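Local coordinates for acidocalcisomal pyrophosphatase (Trypanosoma cruzi, PDB 5CUV), which probably hydrolyses inorganic pyrophosphate to phosphate with magnesium as cofactor, as other members of the soluble pyrophosphatase family do, at residues Q166-R171 with V183-R188; T276-D281 with D293-I298; A297-M302 with V331-H336; G320-G325 with K378-G383. All coordinates share one frame; numbering follows the deposited sequence.

Contact 1 of 4, residues Q166-R171 with V183-R188; sequences QQLLTR and VLYYFR
Gln167, Leu169 and Arg171 each exchange two backbone hydrogen bonds with Arg188, Tyr186 and Leu184 in an antiparallel beta hairpin, whose strand axes approach to 4.3 Å, while Leu168 and Thr170 face Phe187 and Tyr185 in the non-hydrogen-bonded pairs between them. On one face, Arg171 makes a cation-pi contact: its CZ lies 4.3 Å from the centroid of the Tyr186 ring, only 14° off the ring normal. NH1 sits above the ring centre, and because guanidinium and ring planes are 56° apart the group meets the tyrosine with one corner rather than flat. Nearby, Leu169 CD1 lies 3.8 Å from Arg188 NH1, over a face of that guanidinium. On the other face, Leu168 has CG anti to its backbone N (chi1 -175°), which brings CD1 to the Phe187 edge, 3.5 Å from CE1. Gln166 CB covers a face of the same ring, and Thr170 CG2 lies alongside Tyr185, 3.4 Å from CE2. Through Gln166 and Gln167 the sheet runs on into the second subunit. Glu195 of strand 195-198 forms salt bridges with both arginines, so it would be expected to offset the repulsion between Arg171 NH2 and Arg188 NH1, 5.3 Å apart.

Contact 2 of 4, residues T276-D281 with D293-I298; sequences TWESTD and DPIDAI
The loop leading into strand 296-299, which brings Asp296 to the magnesium site completed by Asp291 and Asp328, is held against residues 276-278 through Thr276, Glu278, Asp293 and Ile295. Thr276 sets its hydroxyl between its own backbone N and carbonyl carbon (chi1 59°), where OG1 accepts the N-H of Ile295 at 3.0 Å, with an angle of 151° at the hydrogen. The same oxygen is hydrogen-bonded to the carbonyl of Leu273. Beside it, Pro294 CA makes a CH···O contact of 3.4 Å with Thr276 O. Two residues on, Glu278 N donates to Asp293 O at 3.0 Å in a nearly straight bond, the donor tilted out of the carbonyl plane. The Glu278 side chain then bends at chi2 (-70°) and runs across Ile295, OE2 lying 3.8 Å from CD1. Its polar end has a weak hydrogen bond to Ser398 OG on helix 388-412, the helix that also packs against Trp277. With one hydroxyl acting as acceptor for the Ile295 amide and donor to Leu273, the Pro294-Ile295 peptide, one residue ahead of Asp296, is tied to the loop that follows strand 269-272, consistent with a defined path for the chain into the metal site.

Contact 3 of 4, residues A297-M302 with V331-H336; sequences AIEIGM and VICISH. With MLT (D-malate), chain C.
Ile298 bonds to the partner strand through both its N-H and its carbonyl: its N donates to Val331 O at 2.8 Å, almost straight and nearly along the C=O axis, and its O accepts from Cys333 N at 2.9 Å. Ile300 N continues the ladder by donating to Cys333 O at 2.8 Å. The buried side chains follow the pairing closely. Ile298 and Ile332 lie side by side, pointing the same way, with their CD1 atoms 4.2 Å apart, and Ile300 CG2 reaches Ile332 CG2 at 4.1 Å; helix 357-367 covers this face with Ile361 and Phe365. On the reverse face, Ala297 CB meets Val331 CB at 4.1 Å, and Cys333 SG lies 3.8 Å from Glu299 CB, while Phe226 packs against Ala297 and Glu299. Strands 296-299 and 326-335 are parallel neighbours in the mixed, curled sheet at the heart of the pyrophosphatase fold, strand 326-335 being flanked on its other side by strand 310-323. At the end of the ladder the side chain of Glu299, whose backbone still pairs with Cys333, adds a further link. Its CG is anti to the backbone N (chi1 -177°), and a bend at chi2 carries OE1 to the N-H of Ser335, a bond whose modelled length is doubtful; Gly301 N gives the same oxygen a second, weak bond. Beyond this the contact opens. Ser335 and His336 are only partly buried, and the His336 ring borders the bound D-malate: malate O4 lies at the ring edge, near its plane, 3.2 Å from His336 CE1. His336 NE2 is held by Asn222 O, and Asn222 N and Arg223 NH1 bind the malate.

Contact 4 of 4, residues G320-G325 with K378-G383; sequences GMIDDG and KFVFNG
Phe379 lays its ring obliquely across the side chain of Met321, present here as selenomethionine, with CE2 of the ring 3.6 Å from Met321 CB. The Met321 chain starts with CG anti to the backbone N (chi1 175°), runs on straight and bends only at its last torsion, leaving SE 5.1 Å from the ring centroid and 46° off the ring normal: a Met-aromatic contact made from an oblique direction. His362 stacks on the same phenylalanine ring. Two backbone hydrogen bonds bracket this pair. Ile322 N donates to Lys378 O at 2.7 Å in a fairly straight bond, whereas Val380 N reaches Gly320 O at 3.0 Å from 38° above the carbonyl plane, away from its lone pairs. A water extends the pairing by one step, donating to Ile322 O at 2.8 Å and accepting from Lys378 N at 2.9 Å. Flanking the backbone, the side chains of Ile322 and Val380 cross at about a right angle, tip against tip, CD1 meeting CG1 at 3.6 Å. The other branch of the valine, CG2, lies against the backbone of Gly320, 3.7 Å from its CA. A single bridge of this kind adds the 378-380 segment to the edge of strand 310-323. That strand forms a beta hairpin with strand 326-335, and Met321 packs directly on Asp328, one of the aspartates of the magnesium site.

Contact 1 comes first along the chain and stands apart: its hairpin belongs to a separate antiparallel sheet, with its centre about 23 Å from that of contact 2 and about 35 Å from that of contact 4. The other three reach one mixed sheet of the pyrophosphatase domain. Contacts 2 and 3 share Ala297 and Ile298 on strand 296-299, their centres about 17 Å apart, so the loop that delivers Asp296 passes directly into the parallel ladder. Contact 4 lies about 15 Å from contact 2, centre to centre, and its segments alternate with those of contact 3 along the chain. Strand 326-335 carries Asp328 of the magnesium site and leads to His336 of the malate pocket, so one strand of the shared sheet runs between the two sites.

Contact 1 of 4, residues Q166-R171 with V183-R188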
# COMPACT_ATOMS: atom_id res chain seq x y z
N GLN A 166 -16.06 -4.25 -25.32
CA GLN A 166 -16.98 -5.24 -24.75
C GLN A 166 -16.73 -5.32 -23.25
O GLN A 166 -15.62 -5.11 -22.74
CB GLN A 166 -16.77 -6.63 -25.33
CG GLN A 166 -16.58 -6.74 -26.81
CD GLN A 166 -17.82 -6.42 -27.59
OE1 GLN A 166 -17.75 -5.65 -28.54
NE2 GLN A 166 -18.95 -7.01 -27.21
N GLN A 167 -17.78 -5.63 -22.53
CA GLN A 167 -17.63 -5.74 -21.13
C GLN A 167 -17.94 -7.24 -20.88
O GLN A 167 -18.98 -7.77 -21.28
CB GLN A 167 -18.61 -4.78 -20.46
CG GLN A 167 -19.05 -5.17 -19.08
CD GLN A 167 -17.96 -5.00 -18.11
OE1 GLN A 167 -17.34 -3.95 -18.04
NE2 GLN A 167 -17.73 -6.02 -17.33
N LEU A 168 -17.00 -7.92 -20.24
CA LEU A 168 -17.13 -9.31 -19.95
C LEU A 168 -18.17 -9.49 -18.85
O LEU A 168 -18.14 -8.78 -17.87
CB LEU A 168 -15.79 -9.83 -19.48
CG LEU A 168 -15.75 -11.31 -19.24
CD1 LEU A 168 -15.92 -11.93 -20.59
CD2 LEU A 168 -14.44 -11.78 -18.55
N LEU A 169 -19.10 -10.43 -19.02
CA LEU A 169 -20.11 -10.72 -17.99
C LEU A 169 -20.10 -12.22 -17.72
O LEU A 169 -19.86 -13.02 -18.63
CB LEU A 169 -21.54 -10.41 -18.46
CG LEU A 169 -21.89 -9.01 -18.89
CD1 LEU A 169 -23.21 -8.99 -19.59
CD2 LEU A 169 -21.92 -8.14 -17.67
N THR A 170 -20.37 -12.59 -16.49
CA THR A 170 -20.47 -14.00 -16.16
C THR A 170 -21.84 -14.27 -15.51
O THR A 170 -22.42 -13.41 -14.86
CB THR A 170 -19.38 -14.41 -15.19
OG1 THR A 170 -19.50 -13.61 -14.01
CG2 THR A 170 -18.04 -14.22 -15.79
N ARG A 171 -22.40 -15.45 -15.71
CA ARG A 171 -23.68 -15.74 -15.08
C ARG A 171 -23.64 -17.15 -14.67
O ARG A 171 -23.16 -17.99 -15.41
CB ARG A 171 -24.84 -15.60 -16.03
CG ARG A 171 -25.05 -14.23 -16.52
CD ARG A 171 -26.48 -14.08 -17.02
NE ARG A 171 -26.65 -12.75 -17.58
CZ ARG A 171 -26.55 -12.46 -18.88
NH1 ARG A 171 -26.31 -13.43 -19.77
NH2 ARG A 171 -26.66 -11.20 -19.28
N VAL A 183 -20.83 -21.72 -15.19
CA VAL A 183 -20.62 -20.32 -15.10
C VAL A 183 -20.49 -19.96 -16.59
O VAL A 183 -19.55 -20.39 -17.24
CB VAL A 183 -19.35 -19.95 -14.29
CG1 VAL A 183 -19.13 -18.38 -14.30
CG2 VAL A 183 -19.50 -20.38 -12.86
N LEU A 184 -21.43 -19.18 -17.12
CA LEU A 184 -21.43 -18.76 -18.55
C LEU A 184 -20.79 -17.40 -18.74
O LEU A 184 -20.81 -16.59 -17.82
CB LEU A 184 -22.86 -18.68 -19.10
CG LEU A 184 -23.85 -19.87 -19.03
CD1 LEU A 184 -24.54 -19.97 -20.35
CD2 LEU A 184 -23.17 -21.14 -18.77
N TYR A 185 -20.24 -17.15 -19.94
CA TYR A 185 -19.60 -15.87 -20.28
C TYR A 185 -20.24 -15.09 -21.44
O TYR A 185 -20.70 -15.65 -22.42
CB TYR A 185 -18.11 -16.10 -20.58
CG TYR A 185 -17.31 -16.60 -19.38
CD1 TYR A 185 -17.31 -17.96 -19.05
CD2 TYR A 185 -16.57 -15.72 -18.57
CE1 TYR A 185 -16.61 -18.43 -17.96
CE2 TYR A 185 -15.85 -16.18 -17.45
CZ TYR A 185 -15.87 -17.54 -17.14
OH TYR A 185 -15.16 -18.07 -16.06
N TYR A 186 -20.29 -13.79 -21.32
CA TYR A 186 -20.87 -12.98 -22.37
C TYR A 186 -20.11 -11.69 -22.52
O TYR A 186 -19.49 -11.20 -21.58
CB TYR A 186 -22.29 -12.55 -22.03
CG TYR A 186 -23.25 -13.63 -21.73
CD1 TYR A 186 -23.15 -14.33 -20.54
CD2 TYR A 186 -24.19 -14.05 -22.68
CE1 TYR A 186 -23.93 -15.42 -20.30
CE2 TYR A 186 -24.97 -15.14 -22.46
CZ TYR A 186 -24.84 -15.83 -21.27
OH TYR A 186 -25.55 -16.99 -21.05
N PHE A 187 -20.23 -11.11 -23.69
CA PHE A 187 -19.67 -9.79 -23.95
C PHE A 187 -20.88 -8.92 -24.07
O PHE A 187 -21.95 -9.35 -24.59
CB PHE A 187 -18.94 -9.73 -25.28
CG PHE A 187 -17.58 -10.28 -25.24
CD1 PHE A 187 -17.02 -10.71 -24.04
CD2 PHE A 187 -16.83 -10.33 -26.37
CE1 PHE A 187 -15.74 -11.17 -23.96
CE2 PHE A 187 -15.55 -10.79 -26.32
CZ PHE A 187 -14.99 -11.21 -25.10
N ARG A 188 -20.74 -7.71 -23.58
CA ARG A 188 -21.79 -6.74 -23.74
C ARG A 188 -21.11 -5.67 -24.54
O ARG A 188 -20.03 -5.16 -24.15
CB ARG A 188 -22.25 -6.12 -22.44
CG ARG A 188 -23.07 -4.90 -22.72
CD ARG A 188 -23.52 -4.24 -21.44
NE ARG A 188 -24.52 -5.09 -20.81
CZ ARG A 188 -24.65 -5.24 -19.50
NH1 ARG A 188 -25.60 -6.06 -19.07
NH2 ARG A 188 -23.83 -4.59 -18.65

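Contact 2 of 4, residues T276-D281 with D293-I298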
# COMPACT_ATOMS: atom_id res chain seq x y z
N THR A 276 -4.71 -20.50 -24.74
CA THR A 276 -3.49 -21.26 -24.66
C THR A 276 -3.82 -22.73 -24.77
O THR A 276 -4.95 -23.16 -24.53
CB THR A 276 -2.72 -21.03 -23.34
OG1 THR A 276 -3.52 -21.36 -22.20
CG2 THR A 276 -2.28 -19.60 -23.26
N TRP A 277 -2.81 -23.53 -25.12
CA TRP A 277 -3.03 -24.95 -25.28
C TRP A 277 -1.73 -25.79 -25.14
O TRP A 277 -0.75 -25.60 -25.88
CB TRP A 277 -3.73 -25.16 -26.63
CG TRP A 277 -4.45 -26.42 -26.72
CD1 TRP A 277 -5.36 -26.88 -25.85
CD2 TRP A 277 -4.25 -27.43 -27.69
NE1 TRP A 277 -5.76 -28.14 -26.20
CE2 TRP A 277 -5.09 -28.51 -27.34
CE3 TRP A 277 -3.45 -27.53 -28.84
CZ2 TRP A 277 -5.16 -29.71 -28.09
CZ3 TRP A 277 -3.51 -28.73 -29.61
CH2 TRP A 277 -4.37 -29.81 -29.22
N GLU A 278 -1.70 -26.65 -24.12
CA GLU A 278 -0.55 -27.54 -23.84
C GLU A 278 -0.91 -28.78 -24.60
O GLU A 278 -1.48 -29.71 -23.99
CB GLU A 278 -0.52 -27.94 -22.37
CG GLU A 278 -0.40 -26.80 -21.46
CD GLU A 278 0.96 -26.24 -21.61
OE1 GLU A 278 1.85 -26.70 -20.81
OE2 GLU A 278 1.13 -25.39 -22.53
N SER A 279 -0.58 -28.81 -25.89
CA SER A 279 -1.00 -29.93 -26.73
C SER A 279 -0.34 -31.24 -26.36
O SER A 279 0.85 -31.26 -26.06
CB SER A 279 -0.75 -29.63 -28.22
OG SER A 279 -1.36 -30.63 -29.03
N THR A 280 -1.12 -32.31 -26.36
CA THR A 280 -0.57 -33.61 -26.07
C THR A 280 0.18 -34.06 -27.30
O THR A 280 0.98 -34.99 -27.24
CB THR A 280 -1.65 -34.61 -25.66
OG1 THR A 280 -2.11 -34.27 -24.34
CG2 THR A 280 -1.09 -36.03 -25.60
N ASP A 281 -0.08 -33.40 -28.43
CA ASP A 281 0.68 -33.69 -29.65
C ASP A 281 1.84 -32.73 -29.57
O ASP A 281 1.65 -31.54 -29.31
CB ASP A 281 -0.07 -33.33 -30.95
CG ASP A 281 -1.29 -34.20 -31.19
OD1 ASP A 281 -1.09 -35.44 -31.31
OD2 ASP A 281 -2.43 -33.65 -31.26
N ASP A 293 -4.86 -29.23 -22.06
CA ASP A 293 -5.69 -28.24 -21.43
C ASP A 293 -4.99 -26.90 -21.56
O ASP A 293 -3.84 -26.84 -22.00
CB ASP A 293 -5.94 -28.63 -19.98
CG ASP A 293 -7.20 -29.44 -19.83
OD1 ASP A 293 -8.17 -29.19 -20.64
OD2 ASP A 293 -7.23 -30.31 -18.92
N PRO A 294 -5.73 -25.80 -21.31
CA PRO A 294 -5.15 -24.45 -21.37
C PRO A 294 -4.10 -24.49 -20.27
O PRO A 294 -4.22 -25.26 -19.34
CB PRO A 294 -6.31 -23.55 -20.97
CG PRO A 294 -7.49 -24.28 -21.53
CD PRO A 294 -7.21 -25.75 -21.24
N ILE A 295 -3.06 -23.69 -20.37
CA ILE A 295 -2.01 -23.67 -19.35
C ILE A 295 -2.57 -23.22 -18.00
O ILE A 295 -3.41 -22.34 -17.91
CB ILE A 295 -0.85 -22.78 -19.80
CG1 ILE A 295 0.43 -23.24 -19.12
CG2 ILE A 295 -1.17 -21.32 -19.51
CD1 ILE A 295 1.70 -22.80 -19.84
N ASP A 296 -2.10 -23.86 -16.94
CA ASP A 296 -2.54 -23.63 -15.59
C ASP A 296 -1.82 -22.50 -14.93
O ASP A 296 -0.60 -22.30 -15.14
CB ASP A 296 -2.29 -24.86 -14.77
CG ASP A 296 -3.17 -25.95 -15.13
OD1 ASP A 296 -3.82 -25.84 -16.17
OD2 ASP A 296 -3.22 -26.93 -14.38
N ALA A 297 -2.56 -21.79 -14.09
CA ALA A 297 -1.95 -20.66 -13.44
C ALA A 297 -2.38 -20.51 -12.02
O ALA A 297 -3.53 -20.80 -11.69
CB ALA A 297 -2.28 -19.39 -14.22
N ILE A 298 -1.44 -20.04 -11.20
CA ILE A 298 -1.65 -19.79 -9.77
C ILE A 298 -1.45 -18.28 -9.50
O ILE A 298 -0.36 -17.75 -9.75
CB ILE A 298 -0.63 -20.59 -8.98
CG1 ILE A 298 -0.83 -22.07 -9.21
CG2 ILE A 298 -0.74 -20.33 -7.54
CD1 ILE A 298 0.37 -22.88 -8.77

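Contact 3 of 4, residues A297-M302 with V331-H336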
# COMPACT_ATOMS: atom_id res chain seq x y z
N ALA A 297 -2.56 -21.79 -14.09
CA ALA A 297 -1.95 -20.66 -13.44
C ALA A 297 -2.38 -20.51 -12.02
O ALA A 297 -3.53 -20.80 -11.69
CB ALA A 297 -2.28 -19.39 -14.22
N ILE A 298 -1.44 -20.04 -11.20
CA ILE A 298 -1.65 -19.79 -9.77
C ILE A 298 -1.45 -18.28 -9.50
O ILE A 298 -0.36 -17.75 -9.75
CB ILE A 298 -0.63 -20.59 -8.98
CG1 ILE A 298 -0.83 -22.07 -9.21
CG2 ILE A 298 -0.74 -20.33 -7.54
CD1 ILE A 298 0.37 -22.88 -8.77
N GLU A 299 -2.48 -17.56 -9.01
CA GLU A 299 -2.33 -16.10 -8.76
C GLU A 299 -2.14 -15.94 -7.24
O GLU A 299 -3.02 -16.30 -6.49
CB GLU A 299 -3.59 -15.32 -9.24
CG GLU A 299 -3.57 -13.76 -9.12
CD GLU A 299 -3.67 -13.14 -7.65
OE1 GLU A 299 -2.98 -12.12 -7.41
OE2 GLU A 299 -4.42 -13.61 -6.74
N ILE A 300 -1.02 -15.35 -6.83
CA ILE A 300 -0.67 -15.19 -5.43
C ILE A 300 -1.02 -13.92 -4.63
O ILE A 300 -0.51 -13.73 -3.54
CB ILE A 300 0.83 -15.53 -5.23
CG1 ILE A 300 1.72 -14.39 -5.66
CG2 ILE A 300 1.19 -16.80 -6.07
CD1 ILE A 300 3.20 -14.80 -5.77
N GLY A 301 -1.95 -13.09 -5.11
CA GLY A 301 -2.33 -11.92 -4.32
C GLY A 301 -3.18 -12.37 -3.15
O GLY A 301 -3.59 -13.54 -3.06
N MSE A 302 -3.52 -11.46 -2.31
CA MSE A 302 -4.33 -11.54 -1.15
C MSE A 302 -5.75 -11.69 -1.23
O MSE A 302 -6.29 -12.11 -0.46
CB MSE A 302 -4.07 -10.39 -0.23
CG MSE A 302 -4.50 -9.01 -0.56
SE MSE A 302 -4.32 -7.54 0.50
CE MSE A 302 -2.58 -7.45 0.92
N VAL A 331 1.90 -21.48 -14.19
CA VAL A 331 2.41 -20.11 -14.26
C VAL A 331 2.14 -19.45 -12.92
O VAL A 331 1.04 -19.56 -12.38
CB VAL A 331 1.69 -19.28 -15.34
CG1 VAL A 331 2.01 -17.77 -15.21
CG2 VAL A 331 2.11 -19.73 -16.64
N ILE A 332 3.16 -18.80 -12.37
CA ILE A 332 3.01 -18.09 -11.11
C ILE A 332 2.78 -16.64 -11.49
O ILE A 332 3.61 -16.05 -12.16
CB ILE A 332 4.29 -18.16 -10.25
CG1 ILE A 332 4.77 -19.60 -10.14
CG2 ILE A 332 4.02 -17.56 -8.92
CD1 ILE A 332 3.75 -20.50 -9.49
N CYS A 333 1.68 -16.07 -11.04
CA CYS A 333 1.36 -14.71 -11.38
C CYS A 333 0.68 -14.02 -10.19
O CYS A 333 0.36 -14.67 -9.19
CB CYS A 333 0.40 -14.70 -12.56
SG CYS A 333 -1.23 -15.43 -12.18
N ILE A 334 0.47 -12.70 -10.32
CA ILE A 334 -0.19 -11.94 -9.28
C ILE A 334 -1.09 -10.91 -9.91
O ILE A 334 -0.76 -10.28 -10.91
CB ILE A 334 0.83 -11.22 -8.30
CG1 ILE A 334 0.01 -10.54 -7.17
CG2 ILE A 334 1.76 -10.18 -9.06
CD1 ILE A 334 0.81 -9.82 -6.21
N SER A 335 -2.28 -10.74 -9.34
CA SER A 335 -3.20 -9.75 -9.83
C SER A 335 -2.62 -8.30 -9.79
O SER A 335 -2.09 -7.88 -8.78
CB SER A 335 -4.42 -9.86 -8.97
OG SER A 335 -5.13 -8.66 -8.97
N HIS A 336 -2.73 -7.56 -10.89
CA HIS A 336 -2.31 -6.16 -10.98
C HIS A 336 -3.01 -5.28 -9.92
O HIS A 336 -2.53 -4.18 -9.56
CB HIS A 336 -2.61 -5.60 -12.37
CG HIS A 336 -1.51 -5.81 -13.36
ND1 HIS A 336 -0.28 -5.20 -13.23
CD2 HIS A 336 -1.40 -6.68 -14.40
CE1 HIS A 336 0.55 -5.70 -14.13
NE2 HIS A 336 -0.10 -6.61 -14.85
C1 MLT C . 1.65 -3.73 -18.55
O1 MLT C . 0.79 -2.90 -18.85
O2 MLT C . 2.16 -4.41 -19.43
C2 MLT C . 2.09 -3.91 -17.10
O3 MLT C . 1.41 -3.02 -16.20
C3 MLT C . 3.62 -3.81 -16.97
C4 MLT C . 4.07 -3.93 -15.50
O4 MLT C . 3.25 -4.04 -14.61
O5 MLT C . 5.37 -3.88 -15.19

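Contact 4 of 4, residues G320-G325 with K378-G383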
# COMPACT_ATOMS: atom_id res chain seq x y z
N GLY A 320 7.63 -26.23 -13.30
CA GLY A 320 7.25 -27.35 -14.15
C GLY A 320 7.06 -28.66 -13.38
O GLY A 320 8.03 -29.23 -12.83
N MSE A 321 5.84 -29.16 -13.33
CA MSE A 321 5.57 -30.39 -12.61
C MSE A 321 5.27 -31.46 -13.64
O MSE A 321 4.79 -31.16 -14.76
CB MSE A 321 4.40 -30.22 -11.64
CG MSE A 321 4.00 -31.50 -10.94
SE MSE A 321 2.58 -31.30 -9.67
CE MSE A 321 1.11 -31.07 -10.94
N ILE A 322 5.57 -32.72 -13.29
CA ILE A 322 5.22 -33.80 -14.22
C ILE A 322 3.89 -34.40 -13.73
O ILE A 322 3.70 -34.60 -12.53
CB ILE A 322 6.29 -34.98 -14.29
CG1 ILE A 322 7.73 -34.49 -14.46
CG2 ILE A 322 6.01 -35.79 -15.51
CD1 ILE A 322 7.94 -33.68 -15.67
N ASP A 323 2.97 -34.65 -14.64
CA ASP A 323 1.73 -35.26 -14.21
C ASP A 323 1.45 -36.42 -15.16
O ASP A 323 1.15 -36.19 -16.34
CB ASP A 323 0.57 -34.28 -14.26
CG ASP A 323 -0.66 -34.82 -13.57
OD1 ASP A 323 -0.82 -36.07 -13.59
OD2 ASP A 323 -1.46 -34.02 -13.02
N ASP A 324 1.58 -37.64 -14.64
CA ASP A 324 1.35 -38.83 -15.47
C ASP A 324 2.22 -38.75 -16.73
O ASP A 324 1.77 -39.02 -17.83
CB ASP A 324 -0.16 -38.93 -15.80
CG ASP A 324 -0.47 -39.77 -17.08
OD1 ASP A 324 -0.22 -41.02 -17.12
OD2 ASP A 324 -1.00 -39.16 -18.07
N GLY A 325 3.47 -38.34 -16.55
CA GLY A 325 4.37 -38.25 -17.69
C GLY A 325 4.19 -37.04 -18.58
O GLY A 325 5.03 -36.75 -19.46
N LYS A 378 6.92 -35.33 -9.65
CA LYS A 378 8.28 -34.91 -9.97
C LYS A 378 8.22 -33.55 -10.71
O LYS A 378 7.18 -33.18 -11.20
CB LYS A 378 8.93 -35.96 -10.86
CG LYS A 378 8.90 -37.42 -10.35
CD LYS A 378 9.69 -37.56 -9.05
CE LYS A 378 10.12 -38.99 -8.74
NZ LYS A 378 11.12 -39.52 -9.73
N PHE A 379 9.34 -32.83 -10.79
CA PHE A 379 9.41 -31.55 -11.52
C PHE A 379 10.62 -31.49 -12.46
O PHE A 379 11.69 -32.04 -12.16
CB PHE A 379 9.58 -30.36 -10.55
CG PHE A 379 8.55 -30.28 -9.51
CD1 PHE A 379 8.56 -31.18 -8.44
CD2 PHE A 379 7.47 -29.41 -9.65
CE1 PHE A 379 7.50 -31.24 -7.52
CE2 PHE A 379 6.39 -29.45 -8.75
CZ PHE A 379 6.41 -30.37 -7.68
N VAL A 380 10.47 -30.77 -13.58
CA VAL A 380 11.59 -30.54 -14.47
C VAL A 380 12.39 -29.43 -13.83
O VAL A 380 11.96 -28.88 -12.80
CB VAL A 380 11.14 -30.04 -15.77
CG1 VAL A 380 10.33 -31.14 -16.47
CG2 VAL A 380 10.38 -28.71 -15.56
N PHE A 381 13.57 -29.11 -14.38
CA PHE A 381 14.44 -28.06 -13.83
C PHE A 381 14.66 -28.13 -12.35
O PHE A 381 14.78 -27.10 -11.68
CB PHE A 381 13.92 -26.67 -14.15
CG PHE A 381 13.91 -26.37 -15.60
CD1 PHE A 381 12.86 -26.73 -16.38
CD2 PHE A 381 14.99 -25.78 -16.18
CE1 PHE A 381 12.88 -26.52 -17.75
CE2 PHE A 381 15.02 -25.55 -17.55
CZ PHE A 381 13.96 -25.93 -18.33
N ASN A 382 14.73 -29.34 -11.82
CA ASN A 382 14.99 -29.52 -10.40
C ASN A 382 13.99 -28.83 -9.51
O ASN A 382 14.35 -28.36 -8.42
CB ASN A 382 16.41 -29.02 -10.07
CG ASN A 382 17.51 -29.80 -10.85
OD1 ASN A 382 17.84 -29.46 -12.01
ND2 ASN A 382 18.06 -30.86 -10.22
N GLY A 383 12.73 -28.76 -9.95
CA GLY A 383 11.72 -28.11 -9.13
C GLY A 383 11.95 -26.63 -8.82
O GLY A 383 11.27 -26.08 -7.95
O HOH W 1 5.07 -36.75 -11.36